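MdcA (Pseudomonas aeruginosa, PDB 5VIT) is the alpha subunit of malonate decarboxylase, a transferase that probably exchanges acetyl for malonyl on the thiol of the enzyme's acyl carrier protein. Local coordinates at residues A[191-196]-A[211-216]. Numbering follows the deposited sequence.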
ATOM      1  N   ASN A 191      35.552 -11.881 -36.776  1.00 36.74           N
ATOM      2  CA  ASN A 191      36.239 -12.990 -36.165  1.00 35.83           C
ATOM      3  C   ASN A 191      36.927 -13.853 -37.227  1.00 39.01           C
ATOM      4  O   ASN A 191      37.981 -14.439 -36.975  1.00 34.67           O
ATOM      5  CB  ASN A 191      35.256 -13.798 -35.320  1.00 34.60           C
ATOM      6  CG  ASN A 191      34.845 -13.062 -34.059  1.00 35.12           C
ATOM      7  OD1 ASN A 191      35.379 -11.994 -33.751  1.00 35.67           O
ATOM      8  ND2 ASN A 191      33.909 -13.638 -33.310  1.00 35.15           N
ATOM      9  N   ARG A 192      36.327 -13.914 -38.413  1.00 37.87           N
ATOM     10  CA  ARG A 192      36.915 -14.619 -39.548  1.00 42.70           C
ATOM     11  C   ARG A 192      36.338 -14.143 -40.881  1.00 45.86           C
ATOM     12  O   ARG A 192      35.152 -13.797 -40.994  1.00 42.83           O
ATOM     13  CB  ARG A 192      36.724 -16.138 -39.419  1.00 42.36           C
ATOM     14  CG  ARG A 192      35.292 -16.578 -39.505  1.00 45.62           C
ATOM     15  CD  ARG A 192      35.091 -18.025 -39.080  1.00 52.34           C
ATOM     16  NE  ARG A 192      33.666 -18.301 -38.880  1.00 51.64           N
ATOM     17  CZ  ARG A 192      32.863 -18.805 -39.812  1.00 56.19           C
ATOM     18  NH1 ARG A 192      33.349 -19.113 -41.015  1.00 53.29           N
ATOM     19  NH2 ARG A 192      31.573 -19.013 -39.540  1.00 56.70           N
ATOM     20  N   ILE A 193      37.207 -14.136 -41.886  1.00 46.33           N
ATOM     21  CA  ILE A 193      36.845 -13.754 -43.235  1.00 44.35           C
ATOM     22  C   ILE A 193      36.740 -15.026 -44.064  1.00 46.33           C
ATOM     23  O   ILE A 193      37.684 -15.817 -44.106  1.00 51.90           O
ATOM     24  CB  ILE A 193      37.880 -12.770 -43.834  1.00 41.26           C
ATOM     25  CG1 ILE A 193      38.050 -11.561 -42.910  1.00 39.51           C
ATOM     26  CG2 ILE A 193      37.463 -12.330 -45.228  1.00 50.64           C
ATOM     27  CD1 ILE A 193      39.253 -10.680 -43.207  1.00 37.77           C
ATOM     28  N   VAL A 194      35.577 -15.249 -44.678  1.00 49.07           N
ATOM     29  CA  VAL A 194      35.346 -16.440 -45.497  1.00 50.79           C
ATOM     30  C   VAL A 194      35.679 -16.145 -46.955  1.00 57.31           C
ATOM     31  O   VAL A 194      35.419 -15.043 -47.447  1.00 55.25           O
ATOM     32  CB  VAL A 194      33.881 -16.949 -45.398  1.00 52.93           C
ATOM     33  CG1 VAL A 194      33.608 -17.496 -44.018  1.00 49.16           C
ATOM     34  CG2 VAL A 194      32.870 -15.842 -45.759  1.00 44.43           C
ATOM     35  N   ASP A 195      36.265 -17.122 -47.644  1.00 60.93           N
ATOM     36  CA  ASP A 195      36.630 -16.929 -49.045  1.00 59.55           C
ATOM     37  C   ASP A 195      35.413 -17.121 -49.937  1.00 58.36           C
ATOM     38  O   ASP A 195      35.210 -16.390 -50.907  1.00 60.86           O
ATOM     39  CB  ASP A 195      37.757 -17.877 -49.447  1.00 59.01           C
ATOM     40  CG  ASP A 195      39.097 -17.461 -48.862  1.00 64.18           C
ATOM     41  OD1 ASP A 195      39.422 -16.253 -48.910  1.00 65.96           O
ATOM     42  OD2 ASP A 195      39.824 -18.340 -48.352  1.00 68.14           O
ATOM     43  N   ASP A 196      34.587 -18.095 -49.586  1.00 57.40           N
ATOM     44  CA  ASP A 196      33.334 -18.302 -50.288  1.00 56.64           C
ATOM     45  C   ASP A 196      32.266 -17.382 -49.706  1.00 57.68           C
ATOM     46  O   ASP A 196      31.901 -17.518 -48.538  1.00 56.44           O
ATOM     47  CB  ASP A 196      32.901 -19.761 -50.173  1.00 56.98           C
ATOM     48  CG  ASP A 196      31.761 -20.109 -51.103  1.00 61.99           C
ATOM     49  OD1 ASP A 196      31.129 -19.186 -51.670  1.00 56.15           O
ATOM     50  OD2 ASP A 196      31.495 -21.323 -51.255  1.00 65.41           O
ATOM     51  N   ASP A 211      33.725  -0.112 -45.676  1.00 32.13           N
ATOM     52  CA  ASP A 211      34.910   0.270 -46.426  1.00 35.48           C
ATOM     53  C   ASP A 211      36.056  -0.725 -46.222  1.00 40.10           C
ATOM     54  O   ASP A 211      36.740  -1.107 -47.179  1.00 40.53           O
ATOM     55  CB  ASP A 211      35.346   1.681 -46.037  1.00 36.36           C
ATOM     56  CG  ASP A 211      34.289   2.733 -46.375  1.00 37.47           C
ATOM     57  OD1 ASP A 211      33.929   2.859 -47.575  1.00 30.45           O
ATOM     58  OD2 ASP A 211      33.806   3.415 -45.432  1.00 33.96           O
ATOM     59  N   PHE A 212      36.266  -1.155 -44.985  1.00 38.58           N
ATOM     60  CA  PHE A 212      37.310  -2.140 -44.723  1.00 39.42           C
ATOM     61  C   PHE A 212      36.869  -3.189 -43.719  1.00 41.45           C
ATOM     62  O   PHE A 212      36.090  -2.896 -42.811  1.00 40.22           O
ATOM     63  CB  PHE A 212      38.582  -1.454 -44.225  1.00 38.53           C
ATOM     64  CG  PHE A 212      39.218  -0.560 -45.238  1.00 43.12           C
ATOM     65  CD1 PHE A 212      39.279   0.815 -45.033  1.00 41.70           C
ATOM     66  CD2 PHE A 212      39.743  -1.089 -46.413  1.00 42.66           C
ATOM     67  CE1 PHE A 212      39.870   1.651 -45.977  1.00 44.58           C
ATOM     68  CE2 PHE A 212      40.331  -0.264 -47.356  1.00 42.95           C
ATOM     69  CZ  PHE A 212      40.392   1.110 -47.138  1.00 43.64           C
ATOM     70  N   VAL A 213      37.357  -4.414 -43.904  1.00 41.81           N
ATOM     71  CA  VAL A 213      37.242  -5.460 -42.891  1.00 41.46           C
ATOM     72  C   VAL A 213      38.635  -5.908 -42.432  1.00 47.00           C
ATOM     73  O   VAL A 213      39.614  -5.818 -43.186  1.00 46.30           O
ATOM     74  CB  VAL A 213      36.460  -6.683 -43.398  1.00 38.93           C
ATOM     75  CG1 VAL A 213      35.021  -6.317 -43.640  1.00 39.33           C
ATOM     76  CG2 VAL A 213      37.091  -7.226 -44.664  1.00 40.27           C
ATOM     77  N   VAL A 214      38.718  -6.360 -41.180  1.00 42.33           N
ATOM     78  CA  VAL A 214      39.954  -6.866 -40.594  1.00 38.38           C
ATOM     79  C   VAL A 214      39.644  -8.121 -39.804  1.00 40.60           C
ATOM     80  O   VAL A 214      38.730  -8.123 -38.973  1.00 38.32           O
ATOM     81  CB  VAL A 214      40.614  -5.852 -39.636  1.00 42.54           C
ATOM     82  CG1 VAL A 214      42.024  -6.296 -39.288  1.00 42.07           C
ATOM     83  CG2 VAL A 214      40.634  -4.471 -40.249  1.00 51.28           C
ATOM     84  N   GLU A 215      40.392  -9.189 -40.045  1.00 38.60           N
ATOM     85  CA  GLU A 215      40.299 -10.348 -39.168  1.00 42.20           C
ATOM     86  C   GLU A 215      40.909  -9.965 -37.817  1.00 42.19           C
ATOM     87  O   GLU A 215      42.056  -9.522 -37.737  1.00 38.45           O
ATOM     88  CB  GLU A 215      41.001 -11.566 -39.773  1.00 42.97           C
ATOM     89  CG  GLU A 215      40.591 -12.889 -39.113  1.00 44.66           C
ATOM     90  CD  GLU A 215      41.149 -14.120 -39.823  1.00 49.22           C
ATOM     91  OE1 GLU A 215      40.464 -14.659 -40.732  1.00 47.77           O
ATOM     92  OE2 GLU A 215      42.271 -14.546 -39.465  1.00 50.66           O
ATOM     93  N   ALA A 216      40.128 -10.103 -36.755  1.00 41.99           N
ATOM     94  CA  ALA A 216      40.598  -9.677 -35.445  1.00 44.23           C
ATOM     95  C   ALA A 216      41.631 -10.658 -34.891  1.00 45.05           C
ATOM     96  O   ALA A 216      41.648 -11.835 -35.264  1.00 40.93           O
ATOM     97  CB  ALA A 216      39.433  -9.534 -34.492  1.00 39.89           C
TER
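I193 and E215 meet at the C-terminal ends of the strands of a parallel beta-sheet, where the chain leaves strand 185-190, turns a corner at N191 and enters strand 192-194 of a small three-stranded sheet. Strand 212-215 lies next to 185-190 in the large sheet, and the side chain of its last residue, E215, reaches the departing chain; the short axes of 192-194 and 212-215 pass 6.6 Å apart at 116°, and the two strands belong to different sheets, with no backbone hydrogen bond between them. The one polar link is a weak hydrogen bond from I193 N to E215 OE1, 3.5 Å long and nearly straight (165°). E215 CG stands anti to its own backbone N (chi1 -163°), and the extended chain runs past the corner, with CG 3.7 Å from N191 O and OE1 3.7 Å from R192 CA. I193 crosses this side chain obliquely: its CD1 lies 3.7 Å from E215 N and 4.0 Å from E215 CB, while V213 CG2 is a looser apolar neighbour at 4.3 Å from the same methyl. V33 of the edge strand 33-34 touches both I193 and V213, extending the apolar patch. The CB of N191 points away from strand 212-215, and its OD1 accepts a hydrogen bond from F220 N, while backbone hydrogen bonds of N191 and R192 with F155, just before strand 156-158, and of R192 with A157 within it, tie the corner to the small sheet. The contact thus joins a Rossmann-like parallel sheet, at the C-terminal ends of its strands, to the small mixed sheet, where the chain turns between them.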